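Local coordinates for protein fructosyl amine: oxygen oxidoreductase (PDB 3DJE) that oxidatively deglycates fructosyl amino acids with a bound FAD cofactor, as a fungal amadoriase of the sarcosine oxidase-like flavoprotein family, at residues A[229-234]-A[336-341]; A[238-243]-A[274-279]; A[343-348]-A[363-368]. All coordinates share one frame; numbering follows the deposited sequence.

Contact 1: residues A[229-234]-A[336-341]. With FAD (flavin-adenine dinucleotide), chain C.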
loop_
_atom_site.group_PDB
_atom_site.type_symbol
_atom_site.label_atom_id
_atom_site.label_comp_id
_atom_site.label_asym_id
_atom_site.label_seq_id
_atom_site.Cartn_x
_atom_site.Cartn_y
_atom_site.Cartn_z
ATOM N N ASN A 229 -18.973 -7.883 -1.365
ATOM C CA ASN A 229 -18.228 -8.002 -0.110
ATOM C C ASN A 229 -16.762 -8.381 -0.283
ATOM O O ASN A 229 -16.100 -8.727 0.688
ATOM C CB ASN A 229 -18.931 -8.946 0.890
ATOM C CG ASN A 229 -20.339 -8.477 1.234
ATOM O OD1 ASN A 229 -20.577 -7.282 1.452
ATOM N ND2 ASN A 229 -21.280 -9.413 1.261
ATOM N N GLN A 230 -16.242 -8.283 -1.506
ATOM C CA GLN A 230 -14.830 -8.654 -1.725
ATOM C C GLN A 230 -13.815 -7.672 -1.142
ATOM O O GLN A 230 -12.669 -8.061 -0.892
ATOM C CB GLN A 230 -14.530 -8.862 -3.204
ATOM C CG GLN A 230 -15.089 -10.143 -3.791
ATOM C CD GLN A 230 -14.875 -10.193 -5.280
ATOM O OE1 GLN A 230 -13.857 -10.698 -5.754
ATOM N NE2 GLN A 230 -15.825 -9.642 -6.033
ATOM N N LEU A 231 -14.212 -6.416 -0.928
ATOM C CA LEU A 231 -13.246 -5.413 -0.434
ATOM C C LEU A 231 -13.606 -4.864 0.943
ATOM O O LEU A 231 -14.751 -4.486 1.166
ATOM C CB LEU A 231 -13.096 -4.251 -1.431
ATOM C CG LEU A 231 -12.647 -4.553 -2.871
ATOM C CD1 LEU A 231 -12.663 -3.263 -3.696
ATOM C CD2 LEU A 231 -11.257 -5.171 -2.872
ATOM N N ARG A 232 -12.631 -4.798 1.847
ATOM C CA ARG A 232 -12.811 -4.119 3.130
ATOM C C ARG A 232 -11.852 -2.932 3.194
ATOM O O ARG A 232 -10.659 -3.114 3.492
ATOM C CB ARG A 232 -12.535 -5.059 4.318
ATOM C CG ARG A 232 -12.806 -4.386 5.675
ATOM C CD ARG A 232 -12.307 -5.245 6.853
ATOM N NE ARG A 232 -10.845 -5.333 6.881
ATOM C CZ ARG A 232 -10.155 -6.138 7.688
ATOM N NH1 ARG A 232 -10.801 -6.954 8.525
ATOM N NH2 ARG A 232 -8.819 -6.157 7.644
ATOM N N PRO A 233 -12.352 -1.713 2.919
ATOM C CA PRO A 233 -11.514 -0.531 3.132
ATOM C C PRO A 233 -11.040 -0.465 4.579
ATOM O O PRO A 233 -11.858 -0.548 5.508
ATOM C CB PRO A 233 -12.446 0.632 2.784
ATOM C CG PRO A 233 -13.405 0.052 1.817
ATOM C CD PRO A 233 -13.665 -1.344 2.360
ATOM N N THR A 234 -9.723 -0.336 4.763
ATOM C CA THR A 234 -9.101 -0.389 6.091
ATOM C C THR A 234 -7.925 0.583 6.121
ATOM O O THR A 234 -7.264 0.810 5.094
ATOM C CB THR A 234 -8.641 -1.825 6.428
ATOM O OG1 THR A 234 -9.683 -2.745 6.083
ATOM C CG2 THR A 234 -8.345 -1.960 7.923
ATOM N N TRP A 336 -5.140 4.633 3.737
ATOM C CA TRP A 336 -6.167 3.628 3.455
ATOM C C TRP A 336 -5.796 2.668 2.348
ATOM O O TRP A 336 -5.208 3.075 1.341
ATOM C CB TRP A 336 -7.455 4.304 2.999
ATOM C CG TRP A 336 -8.206 5.028 4.079
ATOM C CD1 TRP A 336 -8.034 6.318 4.465
ATOM C CD2 TRP A 336 -9.263 4.495 4.880
ATOM N NE1 TRP A 336 -8.923 6.633 5.474
ATOM C CE2 TRP A 336 -9.684 5.528 5.749
ATOM C CE3 TRP A 336 -9.892 3.234 4.956
ATOM C CZ2 TRP A 336 -10.720 5.352 6.685
ATOM C CZ3 TRP A 336 -10.920 3.056 5.893
ATOM C CH2 TRP A 336 -11.314 4.117 6.750
ATOM N N CYS A 337 -6.179 1.407 2.527
ATOM C CA CYS A 337 -6.142 0.432 1.431
ATOM C C CYS A 337 -7.415 -0.400 1.537
ATOM O O CYS A 337 -8.380 0.003 2.214
ATOM C CB CYS A 337 -4.861 -0.410 1.482
ATOM S SG CYS A 337 -4.472 -1.345 -0.052
ATOM N N ALA A 338 -7.439 -1.546 0.871
ATOM C CA ALA A 338 -8.616 -2.418 0.947
ATOM C C ALA A 338 -8.239 -3.870 0.860
ATOM O O ALA A 338 -7.557 -4.286 -0.084
ATOM C CB ALA A 338 -9.642 -2.055 -0.118
ATOM N N ASP A 339 -8.692 -4.640 1.848
ATOM C CA ASP A 339 -8.313 -6.046 1.987
ATOM C C ASP A 339 -9.365 -6.950 1.368
ATOM O O ASP A 339 -10.578 -6.795 1.626
ATOM C CB ASP A 339 -8.221 -6.445 3.461
ATOM C CG ASP A 339 -7.013 -5.875 4.171
ATOM O OD1 ASP A 339 -5.903 -5.884 3.598
ATOM O OD2 ASP A 339 -7.192 -5.481 5.333
ATOM N N THR A 340 -8.909 -7.898 0.561
ATOM C CA THR A 340 -9.753 -9.016 0.147
ATOM C C THR A 340 -9.812 -10.025 1.308
ATOM O O THR A 340 -9.068 -9.897 2.285
ATOM C CB THR A 340 -9.226 -9.691 -1.123
ATOM O OG1 THR A 340 -7.884 -10.123 -0.880
ATOM C CG2 THR A 340 -9.256 -8.716 -2.344
ATOM N N ALA A 341 -10.690 -11.028 1.202
ATOM C CA ALA A 341 -10.916 -11.971 2.308
ATOM C C ALA A 341 -9.696 -12.815 2.672
ATOM O O ALA A 341 -9.613 -13.338 3.786
ATOM C CB ALA A 341 -12.127 -12.881 2.007
HETATM P PA FAD C . -3.996 4.224 -3.910
HETATM O O1A FAD C . -2.575 4.378 -4.241
HETATM O O2A FAD C . -4.469 4.662 -2.561
HETATM O O5B FAD C . -4.759 4.983 -5.070
HETATM C C5B FAD C . -6.175 5.181 -5.071
HETATM C C4B FAD C . -6.447 6.417 -5.938
HETATM O O4B FAD C . -7.880 6.418 -6.085
HETATM C C3B FAD C . -6.071 7.676 -5.123
HETATM O O3B FAD C . -5.071 8.454 -5.802
HETATM C C2B FAD C . -7.416 8.414 -5.041
HETATM O O2B FAD C . -7.267 9.863 -5.170
HETATM C C1B FAD C . -8.216 7.767 -6.206
HETATM N N9A FAD C . -9.658 8.117 -6.026
HETATM C C8A FAD C . -10.378 8.162 -4.886
HETATM N N7A FAD C . -11.627 8.585 -5.174
HETATM C C5A FAD C . -11.687 8.807 -6.495
HETATM C C6A FAD C . -12.691 9.262 -7.357
HETATM N N6A FAD C . -13.910 9.590 -6.869
HETATM N N1A FAD C . -12.415 9.375 -8.671
HETATM C C2A FAD C . -11.209 9.063 -9.161
HETATM N N3A FAD C . -10.226 8.630 -8.364
HETATM C C4A FAD C . -10.448 8.498 -7.035
HETATM N N1 FAD C . 2.829 -1.574 0.598
HETATM C C2 FAD C . 4.103 -2.086 0.363
HETATM O O2 FAD C . 4.354 -2.756 -0.641
HETATM N N3 FAD C . 5.112 -1.835 1.294
HETATM C C4 FAD C . 4.877 -1.101 2.452
HETATM O O4 FAD C . 5.797 -0.895 3.253
HETATM C C4X FAD C . 3.584 -0.608 2.684
HETATM N N5 FAD C . 3.308 0.118 3.841
HETATM C C5X FAD C . 2.075 0.750 3.974
HETATM C C6 FAD C . 1.893 1.639 5.030
HETATM C C7 FAD C . 0.692 2.323 5.168
HETATM C C7M FAD C . 0.541 3.271 6.366
HETATM C C8 FAD C . -0.328 2.143 4.235
HETATM C C8M FAD C . -1.634 2.965 4.349
HETATM C C9 FAD C . -0.133 1.259 3.164
HETATM C C9A FAD C . 1.076 0.567 3.021
HETATM N N10 FAD C . 1.297 -0.337 1.963
HETATM C C10 FAD C . 2.577 -0.849 1.752
HETATM C "C1'" FAD C . 0.197 -0.729 1.071
HETATM C "C2'" FAD C . 0.222 0.129 -0.194
HETATM O "O2'" FAD C . 0.492 1.505 0.152
HETATM C "C3'" FAD C . -1.123 0.011 -0.906
HETATM O "O3'" FAD C . -1.493 -1.381 -0.989
HETATM C "C4'" FAD C . -1.072 0.563 -2.335
HETATM O "O4'" FAD C . -0.412 1.827 -2.392
HETATM C "C5'" FAD C . -2.506 0.722 -2.854
HETATM O "O5'" FAD C . -2.477 1.185 -4.214
HETATM P P FAD C . -3.848 1.512 -4.980
HETATM O O1P FAD C . -4.754 0.329 -4.880
HETATM O O2P FAD C . -3.451 2.044 -6.299
HETATM O O3P FAD C . -4.509 2.714 -4.141
HETATM O O HOH W 1 -12.440 -10.869 -1.141
#

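Contact 2: residues A[238-243]-A[274-279]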
loop_
_atom_site.group_PDB
_atom_site.type_symbol
_atom_site.label_atom_id
_atom_site.label_comp_id
_atom_site.label_asym_id
_atom_site.label_seq_id
_atom_site.Cartn_x
_atom_site.Cartn_y
_atom_site.Cartn_z
ATOM N N LEU A 238 0.464 6.562 10.468
ATOM C CA LEU A 238 1.880 6.888 10.317
ATOM C C LEU A 238 2.178 8.276 10.880
ATOM O O LEU A 238 1.311 9.171 10.870
ATOM C CB LEU A 238 2.304 6.804 8.836
ATOM C CG LEU A 238 1.801 7.891 7.868
ATOM C CD1 LEU A 238 2.715 9.112 7.788
ATOM C CD2 LEU A 238 1.576 7.300 6.457
ATOM N N VAL A 239 3.406 8.441 11.365
ATOM C CA VAL A 239 3.902 9.738 11.830
ATOM C C VAL A 239 5.320 9.956 11.306
ATOM O O VAL A 239 5.988 8.997 10.922
ATOM C CB VAL A 239 3.912 9.859 13.398
ATOM C CG1 VAL A 239 2.550 9.528 13.976
ATOM C CG2 VAL A 239 5.016 8.986 14.021
ATOM N N HIS A 240 5.759 11.213 11.293
ATOM C CA HIS A 240 7.168 11.567 11.097
ATOM C C HIS A 240 7.705 12.262 12.355
ATOM O O HIS A 240 6.983 13.029 12.999
ATOM C CB HIS A 240 7.316 12.563 9.949
ATOM C CG HIS A 240 6.935 12.029 8.596
ATOM N ND1 HIS A 240 7.197 12.723 7.435
ATOM C CD2 HIS A 240 6.340 10.870 8.217
ATOM C CE1 HIS A 240 6.754 12.027 6.398
ATOM N NE2 HIS A 240 6.242 10.894 6.845
ATOM N N ILE A 241 8.972 12.012 12.654
ATOM C CA ILE A 241 9.747 12.808 13.616
ATOM C C ILE A 241 10.925 13.462 12.882
ATOM O O ILE A 241 11.690 12.775 12.214
ATOM C CB ILE A 241 10.233 11.931 14.792
ATOM C CG1 ILE A 241 9.034 11.557 15.659
ATOM C CG2 ILE A 241 11.326 12.648 15.641
ATOM C CD1 ILE A 241 9.335 10.522 16.735
ATOM N N ALA A 242 11.047 14.789 12.999
ATOM C CA ALA A 242 12.140 15.524 12.346
ATOM C C ALA A 242 13.393 15.560 13.207
ATOM O O ALA A 242 13.379 16.106 14.320
ATOM C CB ALA A 242 11.715 16.946 11.996
ATOM N N LEU A 243 14.468 14.981 12.695
ATOM C CA LEU A 243 15.758 15.040 13.376
ATOM C C LEU A 243 16.399 16.402 13.147
ATOM O O LEU A 243 16.247 16.995 12.077
ATOM C CB LEU A 243 16.680 13.933 12.869
ATOM C CG LEU A 243 16.266 12.473 13.073
ATOM C CD1 LEU A 243 17.243 11.562 12.374
ATOM C CD2 LEU A 243 16.187 12.138 14.556
ATOM N N GLU A 274 13.315 13.519 8.251
ATOM C CA GLU A 274 12.198 12.949 9.001
ATOM C C GLU A 274 12.202 11.436 8.987
ATOM O O GLU A 274 12.315 10.828 7.931
ATOM C CB GLU A 274 10.867 13.475 8.459
ATOM C CG GLU A 274 10.642 14.952 8.833
ATOM C CD GLU A 274 9.400 15.564 8.242
ATOM O OE1 GLU A 274 8.829 15.030 7.250
ATOM O OE2 GLU A 274 8.990 16.624 8.769
ATOM N N ILE A 275 12.097 10.841 10.174
ATOM C CA ILE A 275 11.918 9.386 10.304
ATOM C C ILE A 275 10.428 9.091 10.287
ATOM O O ILE A 275 9.674 9.631 11.101
ATOM C CB ILE A 275 12.535 8.826 11.619
ATOM C CG1 ILE A 275 14.063 8.997 11.606
ATOM C CG2 ILE A 275 12.167 7.331 11.819
ATOM C CD1 ILE A 275 14.755 8.728 12.982
ATOM N N LYS A 276 10.009 8.239 9.356
ATOM C CA LYS A 276 8.643 7.756 9.325
ATOM C C LYS A 276 8.498 6.504 10.194
ATOM O O LYS A 276 9.271 5.545 10.064
ATOM C CB LYS A 276 8.215 7.449 7.889
ATOM C CG LYS A 276 6.737 7.069 7.788
ATOM C CD LYS A 276 6.418 6.468 6.452
ATOM C CE LYS A 276 5.781 5.117 6.627
ATOM N NZ LYS A 276 5.944 4.365 5.367
ATOM N N ILE A 277 7.481 6.522 11.054
ATOM C CA ILE A 277 7.201 5.427 11.996
ATOM C C ILE A 277 5.735 5.013 11.888
ATOM O O ILE A 277 4.843 5.866 11.861
ATOM C CB ILE A 277 7.463 5.867 13.471
ATOM C CG1 ILE A 277 8.880 6.418 13.632
ATOM C CG2 ILE A 277 7.236 4.705 14.440
ATOM C CD1 ILE A 277 8.910 7.768 14.279
ATOM N N CYS A 278 5.500 3.705 11.832
ATOM C CA CYS A 278 4.149 3.150 11.879
ATOM C C CYS A 278 4.005 2.229 13.081
ATOM O O CYS A 278 4.863 1.376 13.309
ATOM C CB CYS A 278 3.845 2.333 10.631
ATOM S SG CYS A 278 3.747 3.317 9.118
ATOM N N ASP A 279 2.922 2.416 13.833
ATOM C CA ASP A 279 2.497 1.453 14.853
ATOM C C ASP A 279 1.729 0.322 14.179
ATOM O O ASP A 279 0.752 0.573 13.486
ATOM C CB ASP A 279 1.636 2.128 15.931
ATOM C CG ASP A 279 0.388 2.838 15.368
ATOM O OD1 ASP A 279 0.514 3.671 14.431
ATOM O OD2 ASP A 279 -0.728 2.575 15.884
#

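Contact 3: residues A[343-348]-A[363-368]. With FAD (flavin-adenine dinucleotide), chain C; FSA (1-S-(carboxymethyl)-1-thio-beta-D-fructopyranose), chain D.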
loop_
_atom_site.group_PDB
_atom_site.type_symbol
_atom_site.label_atom_id
_atom_site.label_comp_id
_atom_site.label_asym_id
_atom_site.label_seq_id
_atom_site.Cartn_x
_atom_site.Cartn_y
_atom_site.Cartn_z
ATOM N N ARG A 343 -6.450 -11.587 1.411
ATOM C CA ARG A 343 -5.371 -10.645 1.071
ATOM C C ARG A 343 -4.626 -10.977 -0.229
ATOM O O ARG A 343 -3.475 -10.584 -0.428
ATOM C CB ARG A 343 -4.431 -10.413 2.254
ATOM C CG ARG A 343 -5.115 -9.664 3.379
ATOM C CD ARG A 343 -4.138 -9.401 4.505
ATOM N NE ARG A 343 -3.109 -8.447 4.101
ATOM C CZ ARG A 343 -2.021 -8.179 4.814
ATOM N NH1 ARG A 343 -1.823 -8.797 5.979
ATOM N NH2 ARG A 343 -1.149 -7.291 4.365
ATOM N N GLU A 344 -5.319 -11.663 -1.124
ATOM C CA GLU A 344 -4.860 -11.796 -2.508
ATOM C C GLU A 344 -5.482 -10.711 -3.384
ATOM O O GLU A 344 -6.574 -10.219 -3.098
ATOM C CB GLU A 344 -5.191 -13.174 -3.080
ATOM C CG GLU A 344 -4.649 -14.365 -2.294
ATOM C CD GLU A 344 -3.109 -14.432 -2.177
ATOM O OE1 GLU A 344 -2.365 -13.681 -2.859
ATOM O OE2 GLU A 344 -2.636 -15.270 -1.375
ATOM N N PHE A 345 -4.791 -10.348 -4.461
ATOM C CA PHE A 345 -5.208 -9.200 -5.266
ATOM C C PHE A 345 -6.468 -9.500 -6.073
ATOM O O PHE A 345 -6.828 -10.675 -6.280
ATOM C CB PHE A 345 -4.082 -8.760 -6.210
ATOM C CG PHE A 345 -2.777 -8.498 -5.516
ATOM C CD1 PHE A 345 -2.747 -7.942 -4.226
ATOM C CD2 PHE A 345 -1.578 -8.764 -6.166
ATOM C CE1 PHE A 345 -1.533 -7.681 -3.561
ATOM C CE2 PHE A 345 -0.350 -8.508 -5.524
ATOM C CZ PHE A 345 -0.326 -7.961 -4.223
ATOM N N LEU A 346 -7.147 -8.438 -6.516
ATOM C CA LEU A 346 -8.349 -8.561 -7.331
ATOM C C LEU A 346 -8.090 -7.819 -8.645
ATOM O O LEU A 346 -8.252 -6.592 -8.741
ATOM C CB LEU A 346 -9.578 -7.994 -6.596
ATOM C CG LEU A 346 -10.906 -8.017 -7.354
ATOM C CD1 LEU A 346 -11.182 -9.358 -8.066
ATOM C CD2 LEU A 346 -12.004 -7.665 -6.361
ATOM N N ILE A 347 -7.633 -8.582 -9.639
ATOM C CA ILE A 347 -7.245 -8.052 -10.943
ATOM C C ILE A 347 -7.879 -8.964 -11.974
ATOM O O ILE A 347 -7.496 -10.132 -12.099
ATOM C CB ILE A 347 -5.692 -8.007 -11.104
ATOM C CG1 ILE A 347 -5.083 -7.011 -10.099
ATOM C CG2 ILE A 347 -5.294 -7.695 -12.553
ATOM C CD1 ILE A 347 -3.579 -7.205 -9.849
ATOM N N ASP A 348 -8.896 -8.455 -12.665
ATOM C CA ASP A 348 -9.678 -9.271 -13.582
ATOM C C ASP A 348 -10.580 -8.363 -14.392
ATOM O O ASP A 348 -10.807 -7.205 -14.037
ATOM C CB ASP A 348 -10.538 -10.252 -12.782
ATOM C CG ASP A 348 -11.004 -11.481 -13.601
ATOM O OD1 ASP A 348 -10.704 -11.631 -14.811
ATOM O OD2 ASP A 348 -11.696 -12.330 -12.995
ATOM N N SER A 363 -4.762 -4.927 -0.610
ATOM C CA SER A 363 -4.702 -5.639 0.681
ATOM C C SER A 363 -3.538 -5.186 1.588
ATOM O O SER A 363 -2.936 -5.986 2.333
ATOM C CB SER A 363 -4.698 -7.157 0.441
ATOM O OG SER A 363 -5.894 -7.568 -0.220
ATOM N N GLY A 364 -3.257 -3.885 1.549
ATOM C CA GLY A 364 -2.236 -3.295 2.415
ATOM C C GLY A 364 -0.844 -3.809 2.157
ATOM O O GLY A 364 0.007 -3.772 3.052
ATOM N N ARG A 365 -0.582 -4.266 0.930
ATOM C CA ARG A 365 0.761 -4.746 0.608
ATOM C C ARG A 365 1.102 -4.499 -0.859
ATOM O O ARG A 365 1.971 -5.155 -1.406
ATOM C CB ARG A 365 0.889 -6.229 0.966
ATOM C CG ARG A 365 0.038 -7.160 0.114
ATOM C CD ARG A 365 0.021 -8.556 0.713
ATOM N NE ARG A 365 -0.722 -9.510 -0.106
ATOM C CZ ARG A 365 -0.195 -10.230 -1.097
ATOM N NH1 ARG A 365 1.098 -10.105 -1.405
ATOM N NH2 ARG A 365 -0.958 -11.080 -1.783
ATOM N N GLY A 366 0.436 -3.525 -1.481
ATOM C CA GLY A 366 0.560 -3.363 -2.920
ATOM C C GLY A 366 1.589 -2.366 -3.428
ATOM O O GLY A 366 1.785 -2.279 -4.646
ATOM N N PHE A 367 2.237 -1.588 -2.555
ATOM C CA PHE A 367 3.089 -0.546 -3.116
ATOM C C PHE A 367 4.262 -1.114 -3.894
ATOM O O PHE A 367 4.625 -0.601 -4.967
ATOM C CB PHE A 367 3.623 0.490 -2.131
ATOM C CG PHE A 367 4.394 1.574 -2.846
ATOM C CD1 PHE A 367 3.707 2.593 -3.509
ATOM C CD2 PHE A 367 5.775 1.482 -3.001
ATOM C CE1 PHE A 367 4.403 3.563 -4.273
ATOM C CE2 PHE A 367 6.479 2.448 -3.748
ATOM C CZ PHE A 367 5.787 3.475 -4.392
ATOM N N LYS A 368 4.852 -2.154 -3.334
ATOM C CA LYS A 368 6.080 -2.702 -3.905
ATOM C C LYS A 368 5.899 -3.155 -5.353
ATOM O O LYS A 368 6.893 -3.316 -6.058
ATOM C CB LYS A 368 6.639 -3.828 -3.035
ATOM C CG LYS A 368 5.762 -5.049 -2.953
ATOM C CD LYS A 368 6.308 -6.060 -1.920
ATOM C CE LYS A 368 6.056 -5.654 -0.471
ATOM N NZ LYS A 368 4.595 -5.621 -0.112
HETATM P PA FAD C . -3.996 4.224 -3.910
HETATM O O1A FAD C . -2.575 4.378 -4.241
HETATM O O2A FAD C . -4.469 4.662 -2.561
HETATM O O5B FAD C . -4.759 4.983 -5.070
HETATM C C5B FAD C . -6.175 5.181 -5.071
HETATM C C4B FAD C . -6.447 6.417 -5.938
HETATM O O4B FAD C . -7.880 6.418 -6.085
HETATM C C3B FAD C . -6.071 7.676 -5.123
HETATM O O3B FAD C . -5.071 8.454 -5.802
HETATM C C2B FAD C . -7.416 8.414 -5.041
HETATM O O2B FAD C . -7.267 9.863 -5.170
HETATM C C1B FAD C . -8.216 7.767 -6.206
HETATM N N9A FAD C . -9.658 8.117 -6.026
HETATM C C8A FAD C . -10.378 8.162 -4.886
HETATM N N7A FAD C . -11.627 8.585 -5.174
HETATM C C5A FAD C . -11.687 8.807 -6.495
HETATM C C6A FAD C . -12.691 9.262 -7.357
HETATM N N6A FAD C . -13.910 9.590 -6.869
HETATM N N1A FAD C . -12.415 9.375 -8.671
HETATM C C2A FAD C . -11.209 9.063 -9.161
HETATM N N3A FAD C . -10.226 8.630 -8.364
HETATM C C4A FAD C . -10.448 8.498 -7.035
HETATM N N1 FAD C . 2.829 -1.574 0.598
HETATM C C2 FAD C . 4.103 -2.086 0.363
HETATM O O2 FAD C . 4.354 -2.756 -0.641
HETATM N N3 FAD C . 5.112 -1.835 1.294
HETATM C C4 FAD C . 4.877 -1.101 2.452
HETATM O O4 FAD C . 5.797 -0.895 3.253
HETATM C C4X FAD C . 3.584 -0.608 2.684
HETATM N N5 FAD C . 3.308 0.118 3.841
HETATM C C5X FAD C . 2.075 0.750 3.974
HETATM C C6 FAD C . 1.893 1.639 5.030
HETATM C C7 FAD C . 0.692 2.323 5.168
HETATM C C7M FAD C . 0.541 3.271 6.366
HETATM C C8 FAD C . -0.328 2.143 4.235
HETATM C C8M FAD C . -1.634 2.965 4.349
HETATM C C9 FAD C . -0.133 1.259 3.164
HETATM C C9A FAD C . 1.076 0.567 3.021
HETATM N N10 FAD C . 1.297 -0.337 1.963
HETATM C C10 FAD C . 2.577 -0.849 1.752
HETATM C "C1'" FAD C . 0.197 -0.729 1.071
HETATM C "C2'" FAD C . 0.222 0.129 -0.194
HETATM O "O2'" FAD C . 0.492 1.505 0.152
HETATM C "C3'" FAD C . -1.123 0.011 -0.906
HETATM O "O3'" FAD C . -1.493 -1.381 -0.989
HETATM C "C4'" FAD C . -1.072 0.563 -2.335
HETATM O "O4'" FAD C . -0.412 1.827 -2.392
HETATM C "C5'" FAD C . -2.506 0.722 -2.854
HETATM O "O5'" FAD C . -2.477 1.185 -4.214
HETATM P P FAD C . -3.848 1.512 -4.980
HETATM O O1P FAD C . -4.754 0.329 -4.880
HETATM O O2P FAD C . -3.451 2.044 -6.299
HETATM O O3P FAD C . -4.509 2.714 -4.141
HETATM O OAB FSA D . 4.371 -5.224 2.415
HETATM C CAL FSA D . 5.230 -4.940 3.277
HETATM O OAA FSA D . 6.373 -5.465 3.279
HETATM C CAH FSA D . 4.921 -3.955 4.387
HETATM S SAK FSA D . 3.237 -3.429 4.374
HETATM C C1 FSA D . 3.361 -2.425 5.829
HETATM C C2 FSA D . 1.979 -2.198 6.459
HETATM O O2 FSA D . 2.024 -1.048 7.320
HETATM C C3 FSA D . 1.535 -3.418 7.275
HETATM O O3 FSA D . 2.402 -3.598 8.404
HETATM C C4 FSA D . 0.069 -3.319 7.706
HETATM O O4 FSA D . -0.344 -4.564 8.294
HETATM C C5 FSA D . -0.854 -3.013 6.522
HETATM O O5 FSA D . -0.951 -4.136 5.642
HETATM C C6 FSA D . -0.336 -1.791 5.778
HETATM O O6 FSA D . 1.031 -2.011 5.385
#

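Contact 1: residues A[229-234]-A[336-341]
The carbonyl O of Arg232 is gripped from opposite faces of its plane: Asp339 N reaches Arg232 O at 3.0 Å, and Thr234 OG1 donates to Arg232 O at 2.8 Å. This is the antiparallel pairing of the start of strand 232-242 with the end of strand 331-339, in the large mixed sheet beside the FAD. Arg232 with Asp339 and Thr234 with Cys337 are hydrogen-bonded pairs, and Pro233 faces Ala338 in the non-hydrogen-bonded pair between them, where proline has no N-H to offer. On the face that carries Arg232, Thr234 and Asp339, the arginine sets CG anti to its backbone N (chi1 -176°) and runs alongside the aspartate, both pointing the same way. Arg232 NH2 meets the anti side of Asp339 OD2 at 2.9 Å in a salt bridge, the guanidinium and carboxylate planes 67° apart. Arg232 NE also donates to Thr234 OG1 at 2.9 Å, so the hydroxyl links the arginine to its own carbonyl. Arg411, which also lines the pocket of the bound thio-fructose ligand, forms a second salt bridge to Asp339 OD2, while the carbonyls of Trp405 and Asp407 take Arg232 NH1. Pro233 and Ala338 take the other face; Leu231 CB, just before the strand, packs on Ala338 CB at 4.3 Å, and Trp336 turns its ring edge to Pro233 O. Past the strand ends a water donates to Gln230 O and accepts from Ala341 N. Cys337, whose amide is held by Thr234 O, turns its side chain to the cofactor, with SG 3.1 Å from FAD O3'.

Contact 2: residues A[238-243]-A[274-279]
His240 ND1 donates to Glu274 OE1 at 2.8 Å in a nearly straight bond, 167° at the hydrogen. The two residues sit on one face of an antiparallel strand pair, 238-242 against 274-279, in the same large mixed sheet that lies beside the flavin. The carboxylate oxygen lies in the imidazole plane, but the ring nitrogen reaches it from above the carboxylate plane, the two planes being 72° apart. Glu274 gets there with an extended chain whose CG packs against Ala242 CB. Away from that bond, His240 CD2 touches Lys276 CG at 3.8 Å; the lysine then leads away to Asp50 and the carbonyl of Asn52. Val239, Ile241, Ile275 and Ile277 point to the opposite face: Ile241 CD1 meets Ile277 CD1 at 3.7 Å and Val239 CG2 lies against Ile277 CB; Leu243, just past the strand, adds CD1 against Ile275 CD1. Helix 307-320 packs on this side, through Leu317 on Ile241 and Leu316 on Ile277. What aligns both faces is the backbone, with reciprocal N-H to O bonds in the pairs Val239 with Ile277 and Ile241 with Ile275. Further out, Arg433 makes a salt bridge to Glu274 OE2, and Phe331 of the neighbouring strand sets its ring edge-to-face with that of His240. At the end nearest the flavin, Leu238 CB rests 3.8 Å from Cys278 SG.

Contact 3: residues A[343-348]-A[363-368]
Part of the wall of the pocket shared by FAD and the bound thio-fructose ligand is held together here by two arginines, each gripping a backbone carbonyl of the other segment. Arg343 NE and NH2 both close side-on around Ser363 O, each at 3.0 Å. In return Arg365 NE and NH2 hold Arg343 O, which lies in the guanidinium plane; the longer of these two bonds is NE to O at 3.0 Å. Arg365 NH2 also forms a salt bridge to Glu344 OE1 at 3.1 Å, with the carboxylate turned almost perpendicular to the guanidinium, and Asn70 has a hydrogen bond to each of these two atoms. Phe345 lies over one face of the Arg365 guanidinium, CE1 above its centre and the two planes 23° apart. In the FAD-dependent oxidoreductase fold, segment 363-368 lies in the connection between strand 356-360 and helix 373-382, and it delivers backbone amides to FAD: Gly366 N to the ribityl O3', Phe367 N to N1 and Lys368 N to O2 of the flavin ring. Gly364 has positive phi, and its carbonyl O accepts a hydrogen bond from the O5 hydroxyl of the ligand at 2.8 Å. Lys368 bends at chi3 and chi4, the latter torsion (65°) turning NZ toward Arg365 O and FAD O2. Lys368 NZ also donates to the ligand's carboxylate oxygen, FSA OAB, at 2.6 Å.

All three contacts are buried. Contacts 1 and 2 share strand 232-242 and lie about 25 Å apart between centres, each pairing a different part of it with another strand of the large sheet: 331-339 on one side, 274-289 on the other. Both are regular antiparallel pairings with an ionic or polar side-chain bond on one face and apolar contacts on the other. Contact 3, nearest the centre of the chain, is made mostly by loops; its cross-segment hydrogen bonds run from arginine side chains to backbone carbonyls, beside a salt bridge and an arginine packed on an aromatic ring. It touches contact 1 directly, where Ala338 O meets Ser363 N at 2.9 Å, and both reach FAD.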